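Local atomic coordinates of beta-mannosidase (Trichoderma harzianum, PDB entry 4CVU), a protein that probably hydrolyses terminal beta-linked mannose residues from the non-reducing ends of beta-mannosides, as a glycoside hydrolase of family 2. Residues Leu771-Leu776 and Ala820-Glu825. Residues are numbered along the deposited sequence; the frame is centred on the assembly and turned at random.
Sequences LTWVDL and AVLVIE. With CD (cadmium ion), chain Z.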
ATOM      1  N   LEU A 771     -11.590  -1.353  48.086  1.00 57.35           N
ATOM      2  CA  LEU A 771     -12.781  -1.493  47.256  1.00 54.06           C
ATOM      3  C   LEU A 771     -13.546  -0.173  47.274  1.00 56.87           C
ATOM      4  O   LEU A 771     -14.272   0.112  48.241  1.00 56.79           O
ATOM      5  CB  LEU A 771     -13.658  -2.610  47.804  1.00 54.58           C
ATOM      6  CG  LEU A 771     -12.953  -3.974  47.898  1.00 56.79           C
ATOM      7  CD1 LEU A 771     -13.771  -4.964  48.707  1.00 56.84           C
ATOM      8  CD2 LEU A 771     -12.662  -4.520  46.509  1.00 56.96           C
ATOM      9  N   THR A 772     -13.373   0.619  46.214  1.00 52.67           N
ATOM     10  CA  THR A 772     -13.893   1.971  46.145  1.00 52.24           C
ATOM     11  C   THR A 772     -14.959   2.143  45.066  1.00 52.65           C
ATOM     12  O   THR A 772     -14.643   2.117  43.883  1.00 52.21           O
ATOM     13  CB  THR A 772     -12.760   2.975  45.840  1.00 51.26           C
ATOM     14  OG1 THR A 772     -11.696   2.784  46.772  1.00 50.39           O
ATOM     15  CG2 THR A 772     -13.269   4.437  45.920  1.00 52.51           C
ATOM     16  N   TRP A 773     -16.203   2.381  45.485  1.00 52.28           N
ATOM     17  CA  TRP A 773     -17.306   2.614  44.564  1.00 51.92           C
ATOM     18  C   TRP A 773     -17.459   4.119  44.271  1.00 53.49           C
ATOM     19  O   TRP A 773     -17.682   4.918  45.194  1.00 53.52           O
ATOM     20  CB  TRP A 773     -18.614   2.089  45.140  1.00 52.17           C
ATOM     21  CG  TRP A 773     -18.807   0.616  45.105  1.00 53.70           C
ATOM     22  CD1 TRP A 773     -18.595  -0.272  46.126  1.00 53.26           C
ATOM     23  CD2 TRP A 773     -19.311  -0.156  44.006  1.00 52.48           C
ATOM     24  NE1 TRP A 773     -18.912  -1.544  45.723  1.00 51.73           N
ATOM     25  CE2 TRP A 773     -19.369  -1.498  44.431  1.00 52.54           C
ATOM     26  CE3 TRP A 773     -19.721   0.159  42.707  1.00 52.46           C
ATOM     27  CZ2 TRP A 773     -19.811  -2.541  43.581  1.00 52.55           C
ATOM     28  CZ3 TRP A 773     -20.152  -0.880  41.864  1.00 52.13           C
ATOM     29  CH2 TRP A 773     -20.205  -2.205  42.319  1.00 51.00           C
ATOM     30  N   VAL A 774     -17.339   4.493  42.993  1.00 49.84           N
ATOM     31  CA  VAL A 774     -17.600   5.861  42.550  1.00 49.88           C
ATOM     32  C   VAL A 774     -18.595   5.855  41.394  1.00 50.41           C
ATOM     33  O   VAL A 774     -18.802   4.823  40.769  1.00 48.74           O
ATOM     34  CB  VAL A 774     -16.306   6.570  42.131  1.00 48.38           C
ATOM     35  CG1 VAL A 774     -15.322   6.587  43.291  1.00 48.78           C
ATOM     36  CG2 VAL A 774     -15.689   5.905  40.921  1.00 47.76           C
ATOM     37  N   ASP A 775     -19.209   7.003  41.114  1.00 49.64           N
ATOM     38  CA  ASP A 775     -19.975   7.185  39.866  1.00 50.55           C
ATOM     39  C   ASP A 775     -18.989   7.572  38.755  1.00 48.93           C
ATOM     40  O   ASP A 775     -17.807   7.755  39.023  1.00 48.45           O
ATOM     41  CB  ASP A 775     -21.117   8.223  40.041  1.00 51.34           C
ATOM     42  CG  ASP A 775     -20.622   9.645  40.346  1.00 54.33           C
ATOM     43  OD1 ASP A 775     -19.459   9.984  40.055  1.00 53.72           O
ATOM     44  OD2 ASP A 775     -21.427  10.457  40.891  1.00 57.68           O
ATOM     45  N   LEU A 776     -19.466   7.718  37.528  1.00 49.97           N
ATOM     46  CA  LEU A 776     -18.563   7.874  36.356  1.00 51.97           C
ATOM     47  C   LEU A 776     -18.012   9.302  36.168  1.00 51.07           C
ATOM     48  O   LEU A 776     -17.230   9.579  35.237  1.00 49.78           O
ATOM     49  CB  LEU A 776     -19.228   7.317  35.099  1.00 50.33           C
ATOM     50  CG  LEU A 776     -19.793   5.883  35.280  1.00 52.29           C
ATOM     51  CD1 LEU A 776     -20.528   5.379  34.049  1.00 51.66           C
ATOM     52  CD2 LEU A 776     -18.704   4.885  35.646  1.00 52.72           C
ATOM     53  N   ALA A 820     -21.924   3.747  37.673  1.00 50.84           N
ATOM     54  CA  ALA A 820     -21.183   3.153  38.783  1.00 47.98           C
ATOM     55  C   ALA A 820     -19.995   2.309  38.342  1.00 47.00           C
ATOM     56  O   ALA A 820     -20.078   1.531  37.406  1.00 45.37           O
ATOM     57  CB  ALA A 820     -22.120   2.303  39.613  1.00 49.07           C
ATOM     58  N   VAL A 821     -18.895   2.430  39.065  1.00 46.39           N
ATOM     59  CA  VAL A 821     -17.762   1.544  38.857  1.00 45.09           C
ATOM     60  C   VAL A 821     -17.094   1.291  40.189  1.00 44.56           C
ATOM     61  O   VAL A 821     -17.009   2.183  41.052  1.00 43.00           O
ATOM     62  CB  VAL A 821     -16.752   2.135  37.839  1.00 44.98           C
ATOM     63  CG1 VAL A 821     -16.119   3.410  38.374  1.00 45.55           C
ATOM     64  CG2 VAL A 821     -15.673   1.115  37.490  1.00 44.88           C
ATOM     65  N   LEU A 822     -16.611   0.058  40.342  1.00 44.01           N
ATOM     66  CA  LEU A 822     -15.899  -0.379  41.524  1.00 43.85           C
ATOM     67  C   LEU A 822     -14.439  -0.520  41.172  1.00 43.49           C
ATOM     68  O   LEU A 822     -14.097  -1.310  40.314  1.00 42.35           O
ATOM     69  CB  LEU A 822     -16.434  -1.725  42.021  1.00 44.20           C
ATOM     70  CG  LEU A 822     -15.602  -2.458  43.102  1.00 45.98           C
ATOM     71  CD1 LEU A 822     -15.445  -1.636  44.369  1.00 46.47           C
ATOM     72  CD2 LEU A 822     -16.260  -3.790  43.456  1.00 46.77           C
ATOM     73  N   VAL A 823     -13.581   0.219  41.864  1.00 44.38           N
ATOM     74  CA  VAL A 823     -12.150   0.199  41.603  1.00 44.62           C
ATOM     75  C   VAL A 823     -11.501  -0.642  42.689  1.00 45.61           C
ATOM     76  O   VAL A 823     -11.689  -0.390  43.869  1.00 46.24           O
ATOM     77  CB  VAL A 823     -11.552   1.614  41.573  1.00 45.34           C
ATOM     78  CG1 VAL A 823     -10.062   1.557  41.297  1.00 45.77           C
ATOM     79  CG2 VAL A 823     -12.275   2.457  40.542  1.00 45.70           C
ATOM     80  N   ILE A 824     -10.764  -1.667  42.249  1.00 45.84           N
ATOM     81  CA  ILE A 824     -10.166  -2.685  43.102  1.00 46.49           C
ATOM     82  C   ILE A 824      -8.640  -2.581  43.090  1.00 46.90           C
ATOM     83  O   ILE A 824      -8.040  -2.658  42.036  1.00 45.17           O
ATOM     84  CB  ILE A 824     -10.562  -4.069  42.572  1.00 46.33           C
ATOM     85  CG1 ILE A 824     -12.091  -4.234  42.616  1.00 46.26           C
ATOM     86  CG2 ILE A 824      -9.880  -5.167  43.374  1.00 46.45           C
ATOM     87  CD1 ILE A 824     -12.598  -5.352  41.749  1.00 45.11           C
ATOM     88  N   GLU A 825      -8.023  -2.402  44.256  1.00 48.78           N
ATOM     89  CA  GLU A 825      -6.565  -2.421  44.376  1.00 51.17           C
ATOM     90  C   GLU A 825      -6.126  -3.346  45.494  1.00 52.24           C
ATOM     91  O   GLU A 825      -6.519  -3.172  46.666  1.00 51.31           O
ATOM     92  CB  GLU A 825      -5.962  -1.042  44.622  1.00 54.83           C
ATOM     93  CG  GLU A 825      -6.607   0.063  43.809  1.00 59.85           C
ATOM     94  CD  GLU A 825      -5.732   1.313  43.651  1.00 66.15           C
ATOM     95  OE1 GLU A 825      -4.630   1.417  44.280  1.00 69.22           O
ATOM     96  OE2 GLU A 825      -6.159   2.191  42.866  1.00 65.55           O
TER
HETATM   97 CD    CD Z1021      -6.015   4.653  43.637  0.50125.66          CD
HETATM   98  O   HOH W   1      -9.732   1.061  45.504  1.00 43.19           O
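Trp773 lays its indole across Leu822, its partner in a non-hydrogen-bonded pair of two antiparallel strands. CG stands anti to the carbonyl carbon (chi1 -76°), and chi2 of 98° turns the indole's face to Leu822, whose CB sits 3.6 Å from the centroid of the six-membered ring, almost on its normal, a CH-pi contact. From the same residue CD1 lies over the five-membered ring, 3.7 Å from Trp773 NE1, while CD2 approaches CZ2. An alanine in place of Trp773 would probably leave this side of Leu822 without its packing partner and open a gap between the strands' side chains. Leu771 extends the same apolar face, its CD2 reaching Ile824 CG1 at 3.9 Å. On the opposite face Val774 and Val821 lie side by side, Val774 CG2 against Val821 CG1 at 3.6 Å. Paired backbone bonds join Val774 to Val821 and Thr772 to Val823, and a water links Thr772 OG1 to Val823 O. Beyond them Glu825 OE2 binds a cadmium ion at 2.6 Å. Strands 765-774 and 821-830 form the middle of a four-stranded antiparallel sheet in the Ig/CBM-like domain, flanked by 790-795 and 841-849; Phe849 of the latter touches both Trp773 and Leu822, and Leu753 of strand 752-759 also meets Leu822.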